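Local coordinates for DUF1902 domain-containing protein (Thermus thermophilus, PDB 1WV8) that is of unknown function and belongs to a family whose clan includes the Met-repressor-like proteins, forming a two-chain assembly, at residues P46-L49 against E50-G53. Sequence-based numbering, arbitrary orientation.
Sequences PELL and EENG
Glu-50 follows Leu-49 directly and closes a helical turn onto Pro-46. Its N donates to Pro-46 O at 3.0 Å, with the donor lying nearly in line with the C=O. The Glu-50 side chain leaves beside its own backbone N (chi1 -54°). This sets CG beside the oxygen, 3.2 Å from Pro-46 O. Beyond CG the chain is extended, and Glu-50 is exposed. The Leu-49 side chain starts out away from residues 50-53, although its CB still comes within 3.2 Å of Glu-50 N. Leu-49 packs on Leu-56 and on Phe-72 of the second subunit, which also touches Pro-46. Both residues are buried, between their own chain and the second subunit. Residues 46-53 take in the C-terminal end of helix 34-51, the one long helix beside a mixed beta-sheet, and the start of the loop after it. Leu-48 lies on another side and rests on Leu-27. Its CD2 meets Glu-51 OE1 at 3.6 Å, the two side chains crossing at a slant. Asn-52 then leaves the helix, and its side chain folds back on the last turn. Its ND2 donates to Leu-48 O at 2.7 Å, in the plane of that carbonyl and close to the plane of the Asn-52 amide.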
ATOM      1  N   PRO A  46      12.936  -5.643 -10.145  1.00 59.58           N
ATOM      2  CA  PRO A  46      13.942  -5.158 -11.096  1.00 65.28           C
ATOM      3  C   PRO A  46      14.234  -6.271 -12.096  1.00 65.02           C
ATOM      4  O   PRO A  46      14.155  -6.074 -13.317  1.00 54.00           O
ATOM      5  CB  PRO A  46      15.143  -4.843 -10.202  1.00 63.63           C
ATOM      6  CG  PRO A  46      14.497  -4.492  -8.883  1.00 67.00           C
ATOM      7  CD  PRO A  46      13.438  -5.564  -8.763  1.00 56.99           C
ATOM      8  N   GLU A  47      14.548  -7.445 -11.550  1.00 62.45           N
ATOM      9  CA  GLU A  47      14.852  -8.637 -12.336  1.00 67.51           C
ATOM     10  C   GLU A  47      13.827  -8.879 -13.438  1.00 69.96           C
ATOM     11  O   GLU A  47      14.193  -9.073 -14.596  1.00 72.40           O
ATOM     12  CB  GLU A  47      14.900  -9.872 -11.434  1.00 62.16           C
ATOM     13  CG  GLU A  47      15.811  -9.744 -10.229  1.00 79.08           C
ATOM     14  CD  GLU A  47      15.812 -10.997  -9.364  1.00 84.50           C
ATOM     15  OE1 GLU A  47      14.711 -11.501  -9.048  1.00 90.91           O
ATOM     16  OE2 GLU A  47      16.906 -11.474  -8.993  1.00 86.45           O
ATOM     17  N   LEU A  48      12.547  -8.875 -13.070  1.00 69.75           N
ATOM     18  CA  LEU A  48      11.469  -9.107 -14.032  1.00 65.35           C
ATOM     19  C   LEU A  48      11.407  -8.034 -15.103  1.00 64.77           C
ATOM     20  O   LEU A  48      11.045  -8.315 -16.246  1.00 70.30           O
ATOM     21  CB  LEU A  48      10.119  -9.196 -13.312  1.00 64.61           C
ATOM     22  CG  LEU A  48       9.914 -10.437 -12.433  1.00 73.77           C
ATOM     23  CD1 LEU A  48       8.636 -10.305 -11.619  1.00 75.71           C
ATOM     24  CD2 LEU A  48       9.859 -11.671 -13.312  1.00 72.04           C
ATOM     25  N   LEU A  49      11.760  -6.805 -14.736  1.00 66.53           N
ATOM     26  CA  LEU A  49      11.747  -5.691 -15.682  1.00 63.52           C
ATOM     27  C   LEU A  49      12.884  -5.802 -16.696  1.00 62.57           C
ATOM     28  O   LEU A  49      12.742  -5.395 -17.851  1.00 55.64           O
ATOM     29  CB  LEU A  49      11.839  -4.362 -14.931  1.00 57.58           C
ATOM     30  CG  LEU A  49      10.570  -3.981 -14.173  1.00 53.16           C
ATOM     31  CD1 LEU A  49      10.851  -2.809 -13.244  1.00 56.99           C
ATOM     32  CD2 LEU A  49       9.470  -3.636 -15.166  1.00 50.47           C
ATOM     33  N   GLU A  50      14.014  -6.357 -16.269  1.00 55.31           N
ATOM     34  CA  GLU A  50      15.144  -6.519 -17.170  1.00 64.77           C
ATOM     35  C   GLU A  50      14.869  -7.698 -18.095  1.00 66.63           C
ATOM     36  O   GLU A  50      14.897  -7.556 -19.320  1.00 59.65           O
ATOM     37  CB  GLU A  50      16.425  -6.742 -16.367  1.00 69.79           C
ATOM     38  CG  GLU A  50      16.661  -5.640 -15.338  1.00 74.13           C
ATOM     39  CD  GLU A  50      17.965  -5.794 -14.586  1.00 80.05           C
ATOM     40  OE1 GLU A  50      18.268  -6.920 -14.138  1.00 81.17           O
ATOM     41  OE2 GLU A  50      18.684  -4.784 -14.434  1.00 88.37           O
ATOM     42  N   GLU A  51      14.574  -8.852 -17.500  1.00 68.85           N
ATOM     43  CA  GLU A  51      14.273 -10.063 -18.256  1.00 70.86           C
ATOM     44  C   GLU A  51      13.261  -9.778 -19.358  1.00 71.36           C
ATOM     45  O   GLU A  51      13.218 -10.476 -20.367  1.00 74.98           O
ATOM     46  CB  GLU A  51      13.720 -11.150 -17.334  1.00 69.34           C
ATOM     47  CG  GLU A  51      14.606 -11.470 -16.143  1.00 81.31           C
ATOM     48  CD  GLU A  51      14.070 -12.620 -15.303  1.00 89.79           C
ATOM     49  OE1 GLU A  51      12.869 -12.601 -14.957  1.00 92.90           O
ATOM     50  OE2 GLU A  51      14.849 -13.539 -14.979  1.00 96.55           O
ATOM     51  N   ASN A  52      12.439  -8.755 -19.155  1.00 71.30           N
ATOM     52  CA  ASN A  52      11.430  -8.371 -20.137  1.00 74.76           C
ATOM     53  C   ASN A  52      11.774  -7.005 -20.730  1.00 75.04           C
ATOM     54  O   ASN A  52      12.721  -6.350 -20.293  1.00 77.01           O
ATOM     55  CB  ASN A  52      10.051  -8.320 -19.476  1.00 76.52           C
ATOM     56  CG  ASN A  52       9.558  -9.688 -19.049  1.00 78.49           C
ATOM     57  OD1 ASN A  52       9.152 -10.500 -19.879  1.00 86.13           O
ATOM     58  ND2 ASN A  52       9.605  -9.957 -17.749  1.00 75.81           N
ATOM     59  N   GLY A  53      11.019  -6.586 -21.738  1.00 72.69           N
ATOM     60  CA  GLY A  53      11.275  -5.292 -22.344  1.00 80.69           C
ATOM     61  C   GLY A  53      10.996  -4.176 -21.352  1.00 84.59           C
ATOM     62  O   GLY A  53       9.863  -3.712 -21.234  1.00 91.27           O
TER